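Local coordinates for protein FkbI (Streptomyces hygroscopicus, PDB 1R2J) that binds FAD and probably acts as an acyl-ACP dehydrogenase in making the methoxymalonyl extender unit of the polyketide FK520, at residues 330-333 against 334-337; 234-237 against 238-242; 13-16 against 17-21. One frame throughout, in Å; residues are numbered along the deposited sequence.

In the fold
All three are local contacts along one stretch of chain, two at helix starts and one in mid-helix. Contact 2 is the buried one, in mid-course of helix 219-248 with helices on several flanks; its links are backbone bonds and small apolar groups, and its two arginines run out from that core. Contacts 1 and 3 are only partly buried and mark the starts of helices 332-345 and 16-22. In contact 1 an arginine inside the helix turns back to a carbonyl ahead of it; in contact 3 a tryptophan folds back under the cap arginine, a CH-pi contact. Contact 1 touches both of the others, whereas contacts 2 and 3 are about 10 Å apart at their nearest atoms.

Contact 1: residues 330-333 against 334-337; sequences GHVV and ERAY
The carbonyl oxygen of His-331, the N-cap residue of helix 332-345, accepts the backbone N of Arg-335 at 2.7 Å, a nearly straight bond with an N-H...O angle of 168°. One residue earlier, Gly-330 O is taken by the same arginine through its side chain: Arg-335 NE reaches it at 2.8 Å. That bond is more bent, and the oxygen stands slightly out of the guanidinium plane. The arginine gets there by turning at chi3 (-78°), which swings NE back beside the chain that leads into the helix. Two successive carbonyls ahead of the first turn are thus held by one residue, and the bond to NE limits how the guanidinium can rotate. Val-332 CA lies over one face of the guanidinium, nearer its border than its middle, while Arg-335 NH2 comes within 3.3 Å of Val-332 CG1, the two side chains crossing obliquely.

Glu-334 packs alongside the cap residue, its CB 3.4 Å from His-331 CB; its carboxylate then leads away to a salt bridge with Arg-338. The regular helical pattern follows at once, with Ala-336 N on Val-332 O at 2.9 Å and Tyr-337 N on Val-333 O at 3.1 Å.

This first turn belongs to the helical C-terminal domain of the acyl-CoA dehydrogenase fold and is wedged among three helices. Val-333 rests on Ala-319 and Leu-322 of helix 297-322, and both valines reach Ala-243 of helix 219-248, where Ala-336 meets Ile-236 and Cys-240. Toward the N-terminal part of the chain, Arg-335 lies against Ala-16 and Asp-20 of helix 16-22.

Contact 2: residues 234-237 against 238-242; sequences VGIL and RACRT
Arg-238 opens the second segment by bonding its backbone N to Val-234 O at 2.9 Å. Anti to its own carbonyl carbon and beside the backbone N (chi1 -76°), Arg-238 CG is carried back over the preceding turn to within 3.4 Å of Val-234 O. From there the chain runs extended, and Arg-238 NE lies a loose 4.3 Å from Val-234 CG1. Gly-235 offers only backbone here: its oxygen takes Ala-239 N, and Arg-238 CB sits 3.3 Å from Gly-235 O.

Ala-239 adds little beyond this bond, its methyl lying near Ile-236 O. Cys-240 does more. Its N bonds to Ile-236 O at 2.9 Å, and Cys-240 SG, directed back along the helix, lies 4.2 Å from Ile-236 CG2, so sulfur and methyl form an apolar patch on one flank of the helix.

Arg-241 N then takes Leu-237 O at 2.8 Å, the shortest of the four backbone bonds across the segments. With CG anti to the backbone N (chi1 -177°), the side chain bends twice and ends in a salt bridge from Arg-241 NE to Glu-275 OE1. Thr-242 continues the pattern with its N on Arg-238 O and places its CG2 over a rim of the Arg-241 guanidinium.

This piece of helix 219-248 runs inside the helical C-terminal domain of the acyl-CoA dehydrogenase fold. Val-234 and Leu-237 pack on Ala-278 of helix 262-287, Leu-237 and Cys-240 on alanines of helix 297-322, and Arg-238 extends to Ala-62, His-63 and Ser-66 of helix 54-67.

Contact 3: residues 13-16 against 17-21; sequences GDRA and AEWDT
Arg-15 lies across one face of the Trp-19 indole, the two side chains crossing at a slant. The touching is done by the aliphatic part: Arg-15 CB sits 4.0 Å from the centroid of the six-membered ring and 23° off its normal, a CH-pi contact over the face. Farther along, Arg-15 CD passes Trp-19 CZ2 at 4.0 Å, while the guanidinium meets that carbon with its edge and is turned 53° from the ring plane, so this is no cation-pi stack.

Trp-19 adopts chi1 -69°, with CG beside its own backbone N, which folds the indole back under the start of the helix. The same ring face therefore also carries Arg-15 O, 3.2 Å from Trp-19 CG. Arg-15 O belongs to the N-cap residue of helix 16-22 and accepts Trp-19 N at 3.0 Å, so the tryptophan holds it by backbone and lies against it with its ring. Without the indole, as with an alanine at this position, the Arg-15 methylenes would probably lose the aromatic face they rest on and the chain be freer to swing.

The head of Arg-15 turns back the other way, its NH1 hydrogen-bonded to Leu-11 O at the end of helix 5-12, with Gly-13 O above one face of the guanidinium. One residue on, Ala-16 O takes Asp-20 N at 2.8 Å. The Asp-20 carboxylate faces off this turn, where OD2 forms salt bridges with Arg-338 and Arg-187.

Arg-15 thus bridges the short link between helices 5-12 and 16-22, from the N-cap of one back to the end of the other. Trp-19 packs on Leu-25 and Pro-26 ahead of helix 27-35, and through Asp-20 and Arg-338 helix 16-22 of the N-terminal helical domain meets helix 332-345 of the C-terminal domain.

Contact 1: residues 330-333 against 334-337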
loop_
_atom_site.group_PDB
_atom_site.type_symbol
_atom_site.label_atom_id
_atom_site.label_comp_id
_atom_site.label_asym_id
_atom_site.label_seq_id
_atom_site.Cartn_x
_atom_site.Cartn_y
_atom_site.Cartn_z
ATOM N N GLY A 330 15.471 8.792 9.941
ATOM C CA GLY A 330 15.686 8.378 11.323
ATOM C C GLY A 330 14.689 7.473 11.989
ATOM O O GLY A 330 14.097 6.602 11.350
ATOM N N HIS A 331 14.406 7.797 13.265
ATOM C CA HIS A 331 13.542 7.015 14.147
ATOM C C HIS A 331 12.263 6.322 13.709
ATOM O O HIS A 331 11.402 6.932 13.102
ATOM C CB HIS A 331 13.186 7.866 15.379
ATOM C CG HIS A 331 13.188 7.094 16.664
ATOM N ND1 HIS A 331 14.280 7.053 17.506
ATOM C CD2 HIS A 331 12.260 6.273 17.211
ATOM C CE1 HIS A 331 14.029 6.230 18.508
ATOM N NE2 HIS A 331 12.814 5.740 18.349
ATOM N N VAL A 332 12.163 5.047 14.093
ATOM C CA VAL A 332 10.982 4.229 13.819
ATOM C C VAL A 332 9.734 4.987 14.265
ATOM O O VAL A 332 8.738 5.026 13.555
ATOM C CB VAL A 332 10.997 2.866 14.580
ATOM C CG1 VAL A 332 11.966 1.922 13.927
ATOM C CG2 VAL A 332 11.374 3.075 16.048
ATOM N N VAL A 333 9.791 5.592 15.443
ATOM C CA VAL A 333 8.644 6.335 15.948
ATOM C C VAL A 333 8.467 7.627 15.158
ATOM O O VAL A 333 7.343 8.038 14.875
ATOM C CB VAL A 333 8.784 6.617 17.459
ATOM C CG1 VAL A 333 7.668 7.527 17.929
ATOM C CG2 VAL A 333 8.701 5.296 18.227
ATOM N N GLU A 334 9.583 8.239 14.781
ATOM C CA GLU A 334 9.576 9.466 13.987
ATOM C C GLU A 334 8.851 9.221 12.663
ATOM O O GLU A 334 7.975 9.988 12.263
ATOM C CB GLU A 334 11.015 9.898 13.691
ATOM C CG GLU A 334 11.178 10.623 12.347
ATOM C CD GLU A 334 10.541 11.978 12.389
ATOM O OE1 GLU A 334 10.189 12.529 11.327
ATOM O OE2 GLU A 334 10.403 12.491 13.517
ATOM N N ARG A 335 9.254 8.155 11.982
ATOM C CA ARG A 335 8.676 7.769 10.701
ATOM C C ARG A 335 7.234 7.269 10.831
ATOM O O ARG A 335 6.398 7.541 9.967
ATOM C CB ARG A 335 9.540 6.685 10.047
ATOM C CG ARG A 335 10.923 7.166 9.643
ATOM C CD ARG A 335 11.709 6.091 8.907
ATOM N NE ARG A 335 12.270 5.071 9.794
ATOM C CZ ARG A 335 11.741 3.873 10.013
ATOM N NH1 ARG A 335 10.615 3.517 9.416
ATOM N NH2 ARG A 335 12.359 3.015 10.817
ATOM N N ALA A 336 6.949 6.531 11.902
ATOM C CA ALA A 336 5.599 6.017 12.124
ATOM C C ALA A 336 4.615 7.182 12.205
ATOM O O ALA A 336 3.520 7.129 11.652
ATOM C CB ALA A 336 5.547 5.209 13.425
ATOM N N TYR A 337 5.022 8.236 12.905
ATOM C CA TYR A 337 4.183 9.411 13.087
ATOM C C TYR A 337 3.776 10.009 11.729
ATOM O O TYR A 337 2.585 10.243 11.473
ATOM C CB TYR A 337 4.933 10.436 13.948
ATOM C CG TYR A 337 4.120 11.647 14.337
ATOM C CD1 TYR A 337 2.935 11.516 15.070
ATOM C CD2 TYR A 337 4.541 12.928 13.988
ATOM C CE1 TYR A 337 2.190 12.640 15.451
ATOM C CE2 TYR A 337 3.803 14.054 14.360
ATOM C CZ TYR A 337 2.632 13.903 15.090
ATOM O OH TYR A 337 1.902 15.014 15.441
#

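Contact 2: residues 234-237 against 238-242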
loop_
_atom_site.group_PDB
_atom_site.type_symbol
_atom_site.label_atom_id
_atom_site.label_comp_id
_atom_site.label_asym_id
_atom_site.label_seq_id
_atom_site.Cartn_x
_atom_site.Cartn_y
_atom_site.Cartn_z
ATOM N N VAL A 234 -0.910 -2.387 11.064
ATOM C CA VAL A 234 -0.712 -3.260 12.215
ATOM C C VAL A 234 0.802 -3.274 12.458
ATOM O O VAL A 234 1.253 -3.280 13.598
ATOM C CB VAL A 234 -1.189 -4.704 11.930
ATOM C CG1 VAL A 234 -0.824 -5.617 13.101
ATOM C CG2 VAL A 234 -2.692 -4.720 11.713
ATOM N N GLY A 235 1.576 -3.273 11.369
ATOM C CA GLY A 235 3.029 -3.278 11.481
ATOM C C GLY A 235 3.541 -2.019 12.158
ATOM O O GLY A 235 4.425 -2.072 13.024
ATOM N N ILE A 236 2.974 -0.879 11.769
ATOM C CA ILE A 236 3.362 0.390 12.360
ATOM C C ILE A 236 3.083 0.355 13.869
ATOM O O ILE A 236 3.908 0.803 14.674
ATOM C CB ILE A 236 2.595 1.554 11.706
ATOM C CG1 ILE A 236 2.967 1.629 10.214
ATOM C CG2 ILE A 236 2.924 2.860 12.421
ATOM C CD1 ILE A 236 2.241 2.717 9.428
ATOM N N LEU A 237 1.926 -0.182 14.249
ATOM C CA LEU A 237 1.576 -0.279 15.666
ATOM C C LEU A 237 2.561 -1.198 16.382
ATOM O O LEU A 237 2.935 -0.937 17.523
ATOM C CB LEU A 237 0.142 -0.786 15.834
ATOM C CG LEU A 237 -0.921 0.289 15.559
ATOM C CD1 LEU A 237 -2.257 -0.345 15.246
ATOM C CD2 LEU A 237 -1.020 1.225 16.764
ATOM N N ARG A 238 2.991 -2.266 15.712
ATOM C CA ARG A 238 3.973 -3.183 16.306
ATOM C C ARG A 238 5.267 -2.431 16.600
ATOM O O ARG A 238 5.829 -2.541 17.692
ATOM C CB ARG A 238 4.311 -4.348 15.362
ATOM C CG ARG A 238 3.270 -5.453 15.255
ATOM C CD ARG A 238 3.792 -6.597 14.370
ATOM N NE ARG A 238 2.785 -7.638 14.150
ATOM C CZ ARG A 238 2.956 -8.699 13.365
ATOM N NH1 ARG A 238 4.102 -8.878 12.712
ATOM N NH2 ARG A 238 1.977 -9.585 13.230
ATOM N N ALA A 239 5.748 -1.675 15.618
ATOM C CA ALA A 239 6.990 -0.919 15.793
ATOM C C ALA A 239 6.863 0.123 16.900
ATOM O O ALA A 239 7.792 0.322 17.694
ATOM C CB ALA A 239 7.386 -0.238 14.488
ATOM N N CYS A 240 5.712 0.790 16.954
ATOM C CA CYS A 240 5.492 1.809 17.973
ATOM C C CYS A 240 5.377 1.195 19.365
ATOM O O CYS A 240 5.953 1.712 20.322
ATOM C CB CYS A 240 4.238 2.625 17.661
ATOM S SG CYS A 240 4.432 3.675 16.208
ATOM N N ARG A 241 4.642 0.093 19.476
ATOM C CA ARG A 241 4.484 -0.564 20.771
ATOM C C ARG A 241 5.828 -1.090 21.282
ATOM O O ARG A 241 6.174 -0.897 22.450
ATOM C CB ARG A 241 3.474 -1.716 20.673
ATOM C CG ARG A 241 3.184 -2.423 22.008
ATOM C CD ARG A 241 4.025 -3.686 22.185
ATOM N NE ARG A 241 3.687 -4.673 21.164
ATOM C CZ ARG A 241 4.288 -5.851 21.014
ATOM N NH1 ARG A 241 5.277 -6.214 21.824
ATOM N NH2 ARG A 241 3.892 -6.668 20.046
ATOM N N THR A 242 6.597 -1.726 20.404
ATOM C CA THR A 242 7.887 -2.275 20.813
ATOM C C THR A 242 8.920 -1.208 21.163
ATOM O O THR A 242 9.726 -1.401 22.067
ATOM C CB THR A 242 8.465 -3.214 19.739
ATOM O OG1 THR A 242 8.588 -2.509 18.500
ATOM C CG2 THR A 242 7.553 -4.415 19.548
#

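Contact 3: residues 13-16 against 17-21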
loop_
_atom_site.group_PDB
_atom_site.type_symbol
_atom_site.label_atom_id
_atom_site.label_comp_id
_atom_site.label_asym_id
_atom_site.label_seq_id
_atom_site.Cartn_x
_atom_site.Cartn_y
_atom_site.Cartn_z
ATOM N N GLY A 13 17.497 -4.720 8.022
ATOM C CA GLY A 13 18.558 -4.651 9.009
ATOM C C GLY A 13 19.236 -3.325 9.285
ATOM O O GLY A 13 20.403 -3.136 8.938
ATOM N N ASP A 14 18.513 -2.401 9.905
ATOM C CA ASP A 14 19.094 -1.111 10.254
ATOM C C ASP A 14 19.570 -0.300 9.049
ATOM O O ASP A 14 20.771 -0.098 8.858
ATOM C CB ASP A 14 20.266 -1.336 11.208
ATOM C CG ASP A 14 20.918 -0.051 11.643
ATOM O OD1 ASP A 14 20.272 0.724 12.382
ATOM O OD2 ASP A 14 22.078 0.188 11.237
ATOM N N ARG A 15 18.628 0.149 8.233
ATOM C CA ARG A 15 18.938 0.959 7.061
ATOM C C ARG A 15 17.717 1.806 6.706
ATOM O O ARG A 15 17.778 2.671 5.832
ATOM C CB ARG A 15 19.329 0.070 5.870
ATOM C CG ARG A 15 20.788 -0.397 5.887
ATOM C CD ARG A 15 21.118 -1.259 4.669
ATOM N NE ARG A 15 20.681 -2.639 4.840
ATOM C CZ ARG A 15 21.333 -3.547 5.561
ATOM N NH1 ARG A 15 20.853 -4.779 5.666
ATOM N NH2 ARG A 15 22.472 -3.231 6.162
ATOM N N ALA A 16 16.613 1.555 7.403
ATOM C CA ALA A 16 15.369 2.279 7.156
ATOM C C ALA A 16 15.545 3.786 7.334
ATOM O O ALA A 16 15.089 4.573 6.505
ATOM C CB ALA A 16 14.270 1.756 8.082
ATOM N N ALA A 17 16.213 4.185 8.410
ATOM C CA ALA A 17 16.445 5.603 8.678
ATOM C C ALA A 17 17.119 6.316 7.496
ATOM O O ALA A 17 16.646 7.358 7.030
ATOM C CB ALA A 17 17.291 5.759 9.941
ATOM N N GLU A 18 18.218 5.751 7.009
ATOM C CA GLU A 18 18.948 6.338 5.884
ATOM C C GLU A 18 18.139 6.315 4.589
ATOM O O GLU A 18 18.189 7.267 3.802
ATOM C CB GLU A 18 20.268 5.600 5.673
ATOM C CG GLU A 18 21.269 6.340 4.800
ATOM C CD GLU A 18 20.948 6.259 3.318
ATOM O OE1 GLU A 18 20.751 5.134 2.809
ATOM O OE2 GLU A 18 20.902 7.322 2.659
ATOM N N TRP A 19 17.407 5.228 4.352
ATOM C CA TRP A 19 16.594 5.149 3.145
ATOM C C TRP A 19 15.543 6.245 3.189
ATOM O O TRP A 19 15.252 6.883 2.180
ATOM C CB TRP A 19 15.899 3.790 3.034
ATOM C CG TRP A 19 16.838 2.648 2.767
ATOM C CD1 TRP A 19 18.123 2.730 2.306
ATOM C CD2 TRP A 19 16.547 1.251 2.897
ATOM N NE1 TRP A 19 18.647 1.470 2.137
ATOM C CE2 TRP A 19 17.702 0.544 2.492
ATOM C CE3 TRP A 19 15.421 0.527 3.311
ATOM C CZ2 TRP A 19 17.763 -0.856 2.491
ATOM C CZ3 TRP A 19 15.481 -0.864 3.309
ATOM C CH2 TRP A 19 16.648 -1.540 2.900
ATOM N N ASP A 20 14.993 6.467 4.379
ATOM C CA ASP A 20 13.961 7.476 4.586
ATOM C C ASP A 20 14.471 8.907 4.420
ATOM O O ASP A 20 13.796 9.745 3.815
ATOM C CB ASP A 20 13.346 7.308 5.977
ATOM C CG ASP A 20 12.057 8.089 6.145
ATOM O OD1 ASP A 20 11.076 7.769 5.446
ATOM O OD2 ASP A 20 12.023 9.025 6.968
ATOM N N THR A 21 15.655 9.191 4.954
ATOM C CA THR A 21 16.219 10.531 4.849
ATOM C C THR A 21 16.767 10.830 3.458
ATOM O O THR A 21 16.795 11.986 3.029
ATOM C CB THR A 21 17.332 10.761 5.893
ATOM O OG1 THR A 21 18.255 9.665 5.867
ATOM C CG2 THR A 21 16.730 10.892 7.295
#